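Long-range contacts in putative tryptophan halogenase (Xanthomonas campestris pv. campestris, PDB 6Y1W), which is probably a flavin-dependent halogenase that uses reduced FAD to halogenate an indole-type substrate, crystallised here without its cofactor: residues 269-277 against 286-294; 389-399 against 410-419. All coordinates share one frame; numbering follows the deposited sequence.

Contact 1: 269-277 against 286-294; sequences DRAGWMWRI and GIVYSSRYT. With BUD ((2S,3S)-butane-2,3-diol), chain I; BUD ((2S,3S)-butane-2,3-diol), chain J.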
loop_
_atom_site.group_PDB
_atom_site.type_symbol
_atom_site.label_atom_id
_atom_site.label_comp_id
_atom_site.label_asym_id
_atom_site.label_seq_id
_atom_site.Cartn_x
_atom_site.Cartn_y
_atom_site.Cartn_z
ATOM N N ASP A 269 -25.567 -14.582 18.425
ATOM C CA ASP A 269 -26.815 -14.970 19.073
ATOM C C ASP A 269 -27.932 -14.094 18.493
ATOM O O ASP A 269 -27.860 -13.715 17.321
ATOM C CB ASP A 269 -26.701 -14.830 20.599
ATOM C CG ASP A 269 -27.717 -15.700 21.331
ATOM O OD1 ASP A 269 -27.525 -16.942 21.363
ATOM O OD2 ASP A 269 -28.721 -15.127 21.825
ATOM N N ARG A 270 -28.957 -13.774 19.278
ATOM C CA ARG A 270 -30.130 -13.070 18.733
ATOM C C ARG A 270 -29.889 -11.585 18.534
ATOM O O ARG A 270 -30.462 -10.989 17.610
ATOM C CB ARG A 270 -31.334 -13.222 19.681
ATOM C CG ARG A 270 -31.836 -14.643 19.828
ATOM C CD ARG A 270 -32.911 -14.656 20.956
ATOM N NE ARG A 270 -33.961 -13.661 20.699
ATOM C CZ ARG A 270 -34.963 -13.826 19.824
ATOM N NH1 ARG A 270 -35.081 -14.944 19.111
ATOM N NH2 ARG A 270 -35.844 -12.847 19.677
ATOM N N ALA A 271 -29.089 -10.956 19.407
ATOM C CA ALA A 271 -28.907 -9.502 19.398
ATOM C C ALA A 271 -27.482 -9.149 19.834
ATOM O O ALA A 271 -27.223 -8.097 20.447
ATOM C CB ALA A 271 -29.936 -8.799 20.293
ATOM N N GLY A 272 -26.540 -9.997 19.438
ATOM C CA GLY A 272 -25.147 -9.784 19.798
ATOM C C GLY A 272 -24.370 -11.055 19.535
ATOM O O GLY A 272 -24.809 -11.912 18.772
ATOM N N TRP A 273 -23.211 -11.160 20.189
ATOM C CA TRP A 273 -22.355 -12.303 19.949
ATOM C C TRP A 273 -21.470 -12.525 21.164
ATOM O O TRP A 273 -21.304 -11.637 21.999
ATOM C CB TRP A 273 -21.519 -12.103 18.677
ATOM C CG TRP A 273 -20.502 -10.993 18.768
ATOM C CD1 TRP A 273 -20.726 -9.681 18.531
ATOM C CD2 TRP A 273 -19.114 -11.118 19.096
ATOM N NE1 TRP A 273 -19.568 -8.942 18.742
ATOM C CE2 TRP A 273 -18.562 -9.818 19.071
ATOM C CE3 TRP A 273 -18.284 -12.200 19.420
ATOM C CZ2 TRP A 273 -17.211 -9.573 19.356
ATOM C CZ3 TRP A 273 -16.955 -11.961 19.697
ATOM C CH2 TRP A 273 -16.424 -10.662 19.663
ATOM N N MET A 274 -20.879 -13.732 21.244
ATOM C CA MET A 274 -20.094 -14.106 22.420
ATOM C C MET A 274 -18.677 -14.451 22.002
ATOM O O MET A 274 -18.476 -15.148 21.010
ATOM C CB MET A 274 -20.714 -15.323 23.115
ATOM C CG MET A 274 -21.988 -14.991 23.916
ATOM S SD MET A 274 -22.861 -16.564 24.226
ATOM C CE MET A 274 -23.721 -16.937 22.688
ATOM N N TRP A 275 -17.685 -14.004 22.784
ATOM C CA TRP A 275 -16.327 -14.479 22.564
ATOM C C TRP A 275 -15.954 -15.592 23.538
ATOM O O TRP A 275 -16.450 -15.659 24.674
ATOM C CB TRP A 275 -15.282 -13.357 22.712
ATOM C CG TRP A 275 -14.957 -12.844 24.110
ATOM C CD1 TRP A 275 -14.082 -13.409 25.037
ATOM C CD2 TRP A 275 -15.409 -11.617 24.687
ATOM N NE1 TRP A 275 -14.002 -12.599 26.162
ATOM C CE2 TRP A 275 -14.828 -11.512 25.978
ATOM C CE3 TRP A 275 -16.282 -10.605 24.253
ATOM C CZ2 TRP A 275 -15.046 -10.416 26.809
ATOM C CZ3 TRP A 275 -16.517 -9.532 25.093
ATOM C CH2 TRP A 275 -15.922 -9.452 26.369
ATOM N N ARG A 276 -15.031 -16.439 23.091
ATOM C CA ARG A 276 -14.403 -17.454 23.945
ATOM C C ARG A 276 -12.938 -17.499 23.565
ATOM O O ARG A 276 -12.617 -17.683 22.388
ATOM C CB ARG A 276 -15.082 -18.818 23.743
ATOM C CG ARG A 276 -14.667 -19.803 24.837
ATOM C CD ARG A 276 -15.563 -21.054 24.881
ATOM N NE ARG A 276 -15.143 -21.933 25.994
ATOM C CZ ARG A 276 -14.194 -22.862 25.900
ATOM N NH1 ARG A 276 -13.567 -23.060 24.752
ATOM N NH2 ARG A 276 -13.874 -23.624 26.964
ATOM N N ILE A 277 -12.042 -17.243 24.537
ATOM C CA ILE A 277 -10.626 -17.032 24.272
ATOM C C ILE A 277 -9.807 -17.919 25.206
ATOM O O ILE A 277 -9.909 -17.779 26.425
ATOM C CB ILE A 277 -10.268 -15.551 24.496
ATOM C CG1 ILE A 277 -10.853 -14.691 23.360
ATOM C CG2 ILE A 277 -8.747 -15.336 24.652
ATOM C CD1 ILE A 277 -10.792 -13.189 23.733
ATOM N N GLY A 286 -17.213 -13.632 26.990
ATOM C CA GLY A 286 -18.005 -12.408 27.135
ATOM C C GLY A 286 -19.127 -12.406 26.126
ATOM O O GLY A 286 -19.102 -13.161 25.157
ATOM N N ILE A 287 -20.146 -11.570 26.381
ATOM C CA ILE A 287 -21.215 -11.379 25.408
ATOM C C ILE A 287 -21.232 -9.893 25.094
ATOM O O ILE A 287 -21.130 -9.051 25.998
ATOM C CB ILE A 287 -22.587 -11.911 25.894
ATOM C CG1 ILE A 287 -23.632 -11.712 24.785
ATOM C CG2 ILE A 287 -23.077 -11.252 27.217
ATOM C CD1 ILE A 287 -24.850 -12.647 24.952
ATOM N N VAL A 288 -21.272 -9.588 23.806
ATOM C CA VAL A 288 -21.305 -8.233 23.288
ATOM C C VAL A 288 -22.708 -8.035 22.756
ATOM O O VAL A 288 -23.154 -8.839 21.947
ATOM C CB VAL A 288 -20.284 -8.095 22.152
ATOM C CG1 VAL A 288 -20.485 -6.770 21.388
ATOM C CG2 VAL A 288 -18.836 -8.227 22.698
ATOM N N TYR A 289 -23.403 -6.988 23.191
ATOM C CA TYR A 289 -24.798 -6.874 22.770
ATOM C C TYR A 289 -25.229 -5.416 22.700
ATOM O O TYR A 289 -24.497 -4.505 23.072
ATOM C CB TYR A 289 -25.725 -7.660 23.727
ATOM C CG TYR A 289 -25.759 -7.118 25.138
ATOM C CD1 TYR A 289 -24.779 -7.472 26.088
ATOM C CD2 TYR A 289 -26.803 -6.303 25.564
ATOM C CE1 TYR A 289 -24.809 -6.984 27.397
ATOM C CE2 TYR A 289 -26.848 -5.815 26.864
ATOM C CZ TYR A 289 -25.871 -6.149 27.773
ATOM O OH TYR A 289 -25.985 -5.619 29.024
ATOM N N SER A 290 -26.448 -5.210 22.186
ATOM C CA SER A 290 -27.011 -3.873 22.020
ATOM C C SER A 290 -28.131 -3.660 23.026
ATOM O O SER A 290 -29.145 -4.374 22.984
ATOM C CB SER A 290 -27.563 -3.668 20.613
ATOM O OG SER A 290 -28.179 -2.379 20.550
ATOM N N SER A 291 -27.967 -2.631 23.857
ATOM C CA SER A 291 -28.961 -2.263 24.857
ATOM C C SER A 291 -30.266 -1.813 24.218
ATOM O O SER A 291 -31.298 -1.786 24.893
ATOM C CB SER A 291 -28.421 -1.155 25.775
ATOM O OG SER A 291 -28.348 0.135 25.146
ATOM N N ARG A 292 -30.243 -1.464 22.941
ATOM C CA ARG A 292 -31.460 -1.070 22.246
ATOM C C ARG A 292 -32.278 -2.269 21.787
ATOM O O ARG A 292 -33.445 -2.102 21.421
ATOM C CB ARG A 292 -31.091 -0.162 21.071
ATOM C CG ARG A 292 -30.269 1.032 21.550
ATOM C CD ARG A 292 -30.078 2.047 20.461
ATOM N NE ARG A 292 -29.307 1.478 19.367
ATOM C CZ ARG A 292 -29.835 1.096 18.209
ATOM N NH1 ARG A 292 -31.142 1.229 17.990
ATOM N NH2 ARG A 292 -29.055 0.582 17.271
ATOM N N TYR A 293 -31.713 -3.469 21.835
ATOM C CA TYR A 293 -32.404 -4.673 21.394
ATOM C C TYR A 293 -32.605 -5.712 22.478
ATOM O O TYR A 293 -33.348 -6.672 22.256
ATOM C CB TYR A 293 -31.652 -5.321 20.224
ATOM C CG TYR A 293 -31.725 -4.524 18.961
ATOM C CD1 TYR A 293 -30.789 -3.512 18.694
ATOM C CD2 TYR A 293 -32.686 -4.796 17.995
ATOM C CE1 TYR A 293 -30.837 -2.800 17.544
ATOM C CE2 TYR A 293 -32.739 -4.068 16.802
ATOM C CZ TYR A 293 -31.804 -3.070 16.587
ATOM O OH TYR A 293 -31.853 -2.333 15.441
ATOM N N THR A 294 -31.898 -5.609 23.589
ATOM C CA THR A 294 -32.016 -6.590 24.655
ATOM C C THR A 294 -31.566 -5.930 25.944
ATOM O O THR A 294 -31.080 -4.800 25.932
ATOM C CB THR A 294 -31.205 -7.844 24.349
ATOM O OG1 THR A 294 -31.725 -8.923 25.138
ATOM C CG2 THR A 294 -29.783 -7.617 24.720
HETATM C C1 BUD I . -29.959 -11.228 25.185
HETATM O O1 BUD I . -30.818 -12.443 23.356
HETATM C C2 BUD I . -29.919 -11.427 23.684
HETATM O O2 BUD I . -28.501 -12.392 22.021
HETATM C C3 BUD I . -28.499 -11.860 23.305
HETATM C C4 BUD I . -27.580 -10.641 23.294
HETATM C C1 BUD J . -29.685 -20.396 18.708
HETATM O O1 BUD J . -30.572 -18.299 19.605
HETATM C C2 BUD J . -29.481 -18.901 18.953
HETATM O O2 BUD J . -29.453 -16.820 17.881
HETATM C C3 BUD J . -29.357 -18.186 17.617
HETATM C C4 BUD J . -27.989 -18.444 16.987
#

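Contact 2: 389-399 against 410-419; sequences RDFVILHYHAT and CASMEIPDSL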
loop_
_atom_site.group_PDB
_atom_site.type_symbol
_atom_site.label_atom_id
_atom_site.label_comp_id
_atom_site.label_asym_id
_atom_site.label_seq_id
_atom_site.Cartn_x
_atom_site.Cartn_y
_atom_site.Cartn_z
ATOM N N ARG A 389 -13.356 -0.227 10.447
ATOM C CA ARG A 389 -14.789 -0.021 10.686
ATOM C C ARG A 389 -15.616 -0.742 9.633
ATOM O O ARG A 389 -16.577 -1.459 9.969
ATOM C CB ARG A 389 -15.113 1.480 10.688
ATOM C CG ARG A 389 -16.628 1.760 10.860
ATOM C CD ARG A 389 -16.990 3.109 10.286
ATOM N NE ARG A 389 -16.791 3.098 8.847
ATOM C CZ ARG A 389 -16.658 4.208 8.113
ATOM N NH1 ARG A 389 -16.731 5.395 8.740
ATOM N NH2 ARG A 389 -16.480 4.128 6.775
ATOM N N ASP A 390 -15.240 -0.580 8.346
ATOM C CA ASP A 390 -16.035 -1.178 7.272
ATOM C C ASP A 390 -16.045 -2.689 7.393
ATOM O O ASP A 390 -17.057 -3.341 7.097
ATOM C CB ASP A 390 -15.497 -0.767 5.900
ATOM C CG ASP A 390 -15.871 0.666 5.519
ATOM O OD1 ASP A 390 -16.597 1.337 6.295
ATOM O OD2 ASP A 390 -15.367 1.109 4.449
ATOM N N PHE A 391 -14.916 -3.271 7.804
ATOM C CA PHE A 391 -14.839 -4.718 7.910
ATOM C C PHE A 391 -15.689 -5.234 9.074
ATOM O O PHE A 391 -16.270 -6.331 8.991
ATOM C CB PHE A 391 -13.369 -5.139 8.077
ATOM C CG PHE A 391 -13.107 -6.579 7.639
ATOM C CD1 PHE A 391 -12.780 -6.857 6.319
ATOM C CD2 PHE A 391 -13.191 -7.634 8.557
ATOM C CE1 PHE A 391 -12.548 -8.185 5.913
ATOM C CE2 PHE A 391 -12.959 -8.935 8.169
ATOM C CZ PHE A 391 -12.632 -9.224 6.848
ATOM N N VAL A 392 -15.755 -4.472 10.172
ATOM C CA VAL A 392 -16.626 -4.832 11.281
ATOM C C VAL A 392 -18.078 -4.749 10.839
ATOM O O VAL A 392 -18.872 -5.666 11.093
ATOM C CB VAL A 392 -16.323 -3.931 12.487
ATOM C CG1 VAL A 392 -17.373 -4.114 13.626
ATOM C CG2 VAL A 392 -14.876 -4.182 12.988
ATOM N N ILE A 393 -18.427 -3.684 10.100
ATOM C CA ILE A 393 -19.796 -3.566 9.581
ATOM C C ILE A 393 -20.144 -4.733 8.681
ATOM O O ILE A 393 -21.271 -5.273 8.736
ATOM C CB ILE A 393 -19.965 -2.239 8.830
ATOM C CG1 ILE A 393 -19.853 -1.075 9.806
ATOM C CG2 ILE A 393 -21.364 -2.166 8.197
ATOM C CD1 ILE A 393 -19.698 0.288 9.113
ATOM N N LEU A 394 -19.185 -5.167 7.858
ATOM C CA LEU A 394 -19.407 -6.308 6.985
ATOM C C LEU A 394 -19.932 -7.527 7.744
ATOM O O LEU A 394 -20.834 -8.227 7.262
ATOM C CB LEU A 394 -18.093 -6.635 6.282
ATOM C CG LEU A 394 -18.059 -7.945 5.536
ATOM C CD1 LEU A 394 -19.060 -7.988 4.354
ATOM C CD2 LEU A 394 -16.654 -8.192 5.029
ATOM N N HIS A 395 -19.406 -7.779 8.947
ATOM C CA HIS A 395 -19.836 -8.965 9.693
ATOM C C HIS A 395 -21.328 -8.932 10.023
ATOM O O HIS A 395 -21.969 -9.988 10.056
ATOM C CB HIS A 395 -19.015 -9.085 10.977
ATOM C CG HIS A 395 -17.727 -9.832 10.796
ATOM N ND1 HIS A 395 -17.699 -11.153 10.380
ATOM C CD2 HIS A 395 -16.433 -9.454 10.969
ATOM C CE1 HIS A 395 -16.437 -11.561 10.315
ATOM N NE2 HIS A 395 -15.650 -10.558 10.677
ATOM N N TYR A 396 -21.880 -7.748 10.291
ATOM C CA TYR A 396 -23.290 -7.624 10.643
ATOM C C TYR A 396 -24.175 -7.525 9.411
ATOM O O TYR A 396 -25.317 -8.007 9.445
ATOM C CB TYR A 396 -23.516 -6.388 11.524
ATOM C CG TYR A 396 -23.035 -6.601 12.936
ATOM C CD1 TYR A 396 -23.798 -7.324 13.833
ATOM C CD2 TYR A 396 -21.817 -6.065 13.381
ATOM C CE1 TYR A 396 -23.393 -7.521 15.149
ATOM C CE2 TYR A 396 -21.402 -6.281 14.705
ATOM C CZ TYR A 396 -22.205 -6.996 15.572
ATOM O OH TYR A 396 -21.853 -7.213 16.879
ATOM N N HIS A 397 -23.684 -6.901 8.334
ATOM C CA HIS A 397 -24.530 -6.619 7.169
ATOM C C HIS A 397 -24.636 -7.799 6.226
ATOM O O HIS A 397 -25.690 -7.992 5.602
ATOM C CB HIS A 397 -23.983 -5.408 6.396
ATOM C CG HIS A 397 -24.927 -4.866 5.353
ATOM N ND1 HIS A 397 -26.186 -4.403 5.674
ATOM C CD2 HIS A 397 -24.772 -4.667 4.018
ATOM C CE1 HIS A 397 -26.769 -3.934 4.574
ATOM N NE2 HIS A 397 -25.939 -4.083 3.556
ATOM N N ALA A 398 -23.562 -8.579 6.080
ATOM C CA ALA A 398 -23.568 -9.745 5.193
ATOM C C ALA A 398 -24.137 -10.929 5.971
ATOM O O ALA A 398 -23.421 -11.647 6.667
ATOM C CB ALA A 398 -22.169 -10.024 4.666
ATOM N N THR A 399 -25.460 -11.130 5.897
ATOM C CA THR A 399 -26.051 -12.222 6.665
ATOM C C THR A 399 -27.326 -12.656 5.970
ATOM O O THR A 399 -28.008 -11.828 5.351
ATOM C CB THR A 399 -26.363 -11.851 8.133
ATOM O OG1 THR A 399 -26.921 -13.002 8.775
ATOM C CG2 THR A 399 -27.362 -10.670 8.229
ATOM N N CYS A 410 -29.845 -5.177 10.834
ATOM C CA CYS A 410 -28.465 -5.216 10.327
ATOM C C CYS A 410 -28.437 -5.466 8.826
ATOM O O CYS A 410 -27.620 -4.891 8.096
ATOM C CB CYS A 410 -27.654 -6.322 11.031
ATOM S SG CYS A 410 -27.250 -6.068 12.766
ATOM N N ALA A 411 -29.313 -6.351 8.342
ATOM C CA ALA A 411 -29.298 -6.706 6.929
ATOM C C ALA A 411 -29.844 -5.587 6.049
ATOM O O ALA A 411 -29.468 -5.487 4.872
ATOM C CB ALA A 411 -30.097 -8.000 6.727
ATOM N N SER A 412 -30.728 -4.751 6.590
ATOM C CA SER A 412 -31.451 -3.765 5.780
ATOM C C SER A 412 -30.907 -2.345 5.919
ATOM O O SER A 412 -31.282 -1.474 5.118
ATOM C CB SER A 412 -32.945 -3.797 6.156
ATOM O OG SER A 412 -33.162 -3.192 7.418
ATOM N N MET A 413 -30.004 -2.099 6.863
ATOM C CA MET A 413 -29.502 -0.746 7.118
ATOM C C MET A 413 -28.721 -0.219 5.916
ATOM O O MET A 413 -28.117 -0.980 5.151
ATOM C CB MET A 413 -28.606 -0.757 8.366
ATOM C CG MET A 413 -27.324 -1.527 8.172
ATOM S SD MET A 413 -26.264 -1.463 9.660
ATOM C CE MET A 413 -25.040 -2.658 9.214
ATOM N N GLU A 414 -28.680 1.114 5.779
ATOM C CA GLU A 414 -27.733 1.711 4.845
ATOM C C GLU A 414 -26.308 1.530 5.371
ATOM O O GLU A 414 -26.097 1.445 6.576
ATOM C CB GLU A 414 -28.024 3.198 4.673
ATOM C CG GLU A 414 -29.418 3.475 4.141
ATOM C CD GLU A 414 -29.652 2.834 2.785
ATOM O OE1 GLU A 414 -28.854 3.097 1.856
ATOM O OE2 GLU A 414 -30.626 2.054 2.652
ATOM N N ILE A 415 -25.352 1.419 4.450
ATOM C CA ILE A 415 -23.952 1.192 4.824
ATOM C C ILE A 415 -23.053 2.202 4.120
ATOM O O ILE A 415 -23.448 2.830 3.121
ATOM C CB ILE A 415 -23.504 -0.246 4.491
ATOM C CG1 ILE A 415 -23.770 -0.568 3.009
ATOM C CG2 ILE A 415 -24.193 -1.207 5.494
ATOM C CD1 ILE A 415 -22.990 -1.831 2.467
ATOM N N PRO A 416 -21.820 2.370 4.601
ATOM C CA PRO A 416 -20.892 3.285 3.915
ATOM C C PRO A 416 -20.663 2.859 2.478
ATOM O O PRO A 416 -20.536 1.672 2.168
ATOM C CB PRO A 416 -19.598 3.186 4.733
ATOM C CG PRO A 416 -20.021 2.675 6.081
ATOM C CD PRO A 416 -21.194 1.744 5.776
ATOM N N ASP A 417 -20.583 3.864 1.589
ATOM C CA ASP A 417 -20.347 3.584 0.183
ATOM C C ASP A 417 -19.062 2.793 -0.020
ATOM O O ASP A 417 -18.964 1.980 -0.958
ATOM C CB ASP A 417 -20.244 4.912 -0.594
ATOM C CG ASP A 417 -21.606 5.585 -0.794
ATOM O OD1 ASP A 417 -22.635 4.876 -0.790
ATOM O OD2 ASP A 417 -21.640 6.817 -0.972
ATOM N N SER A 418 -18.061 3.042 0.830
ATOM C CA SER A 418 -16.782 2.340 0.707
ATOM C C SER A 418 -16.975 0.837 0.896
ATOM O O SER A 418 -16.371 0.032 0.177
ATOM C CB SER A 418 -15.768 2.904 1.723
ATOM O OG SER A 418 -16.269 2.958 3.077
ATOM N N LEU A 419 -17.837 0.443 1.840
ATOM C CA LEU A 419 -18.098 -0.983 2.031
ATOM C C LEU A 419 -18.993 -1.538 0.928
ATOM O O LEU A 419 -18.781 -2.656 0.452
ATOM C CB LEU A 419 -18.732 -1.237 3.414
ATOM C CG LEU A 419 -19.237 -2.675 3.592
ATOM C CD1 LEU A 419 -18.038 -3.654 3.518
ATOM C CD2 LEU A 419 -19.944 -2.772 4.935
HETATM O O HOH W 1 -16.255 5.821 4.252
HETATM O O HOH W 2 -27.575 -7.139 3.888
#

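Contact 1: 269-277 against 286-294
Trp273 and Val288 form a hydrogen-bonded pair of two antiparallel strands, 272-277 and 286-289, whose axes approach to 4.6 Å at 157°. The bond from Val288 N to Trp273 O is short, 2.7 Å, and straight (179° at the hydrogen); Trp273 N returns one to Val288 O, and Trp275 and Gly286 bond each other in both directions.

One face of the pair carries both indoles. Trp275 folds back over the neighbouring strand because CG sits between the backbone N and carbonyl carbon (chi1 74°). This lays the six-membered ring flat on Gly286, whose CA stands 3.4 Å from the ring centroid and almost on its normal. Val288 divides its branches: CG2 meets the edge of that ring at Trp275 CZ3 (3.6 Å), while Val288 CB lies over the five-membered ring of Trp273, and CG1 overhangs its rim, 3.5 Å from NE1. Glu344 accepts the hydrogen bond of that NE1.

On the other face, Met274 CG packs alongside Ile287 CB, 3.7 Å away. Here, beyond the strand end, a butanediol places its O2 2.8 Å from Asp269 OD2 and 3.0 Å from Ala271 N, hydrogen-bonded to both, with its methyl C4 against Tyr289 CB. The whole is a beta hairpin, two adjacent inner strands of a mixed sheet, with a small diol pocket at its open end.

Contact 2: 389-399 against 410-419
Ser418 OG donates a very short hydrogen bond, 2.5 Å, to Asp390 OD2, in a helical region where helix 371-397 packs against the end of helix 405-412, the next loop and the start of helix 417-429. The other carboxylate oxygen is held within its own helix: Arg389 NE and NH2 converge on Asp390 OD1 from the same face of its plane, NH2 at 2.8 Å. OD1 lies in the guanidinium plane, though both nitrogens are tilted out of the carboxylate plane; together with Ser418 on OD2, this grip should restrict the carboxylate's rotation and probably favours its charged form. A water joins Arg389 NH2 to Ser418 OG, and Pro416 CG lies over one guanidinium face near NH2.

At the far end of the helix, His397 ND1 hydrogen-bonds Cys410 O, 2.9 Å away, 163° at the hydrogen and in the carbonyl plane. With CG anti to the backbone N (chi1 -168°), the imidazole reaches across to the last turn of helix 405-412 and the loop that follows. Its CE1 corner lies near the carbonyl oxygens of Ala411 and Met413, and Ile415 CG2 sits over the ring centre, 3.6 Å from the centroid and 4° off the normal.

Between these polar ends the packing is aliphatic. Ile393 CD1 reaches toward the Pro416 ring, 3.9 Å from its CG, whereas Ile393 CG2 touches Leu419 CD2 at 3.6 Å and the methyl end of the extended Met413. Cys410 SG approaches the Tyr396 ring obliquely, and Cys410 CB lies 3.3 Å from Tyr396 O, a buried oxygen with no hydrogen-bond partner in the model.

In the fold
The centres of contact 1 and contact 2 lie about 17 Å apart, and they follow one another along the chain, yet they touch directly: Trp273 CD1 is 3.2 Å from Tyr396 OH. Glu344 OE1 bridges the same two residues, accepting hydrogen bonds from Trp273 NE1 and Tyr396 OH. Both contacts lie near the predicted substrate region: the Trp273 side chain is about 8 Å from that of Glu347, a predicted tryptophan-binding residue, and about 10 Å from that of Lys89, the predicted active-site lysine. From 389-399, His395 NE2 hydrogen-bonds Glu347 directly. Further links run through the connection 400-409, where Trp407 and Thr404 hydrogen-bond the backbone of Asp269 and Arg270.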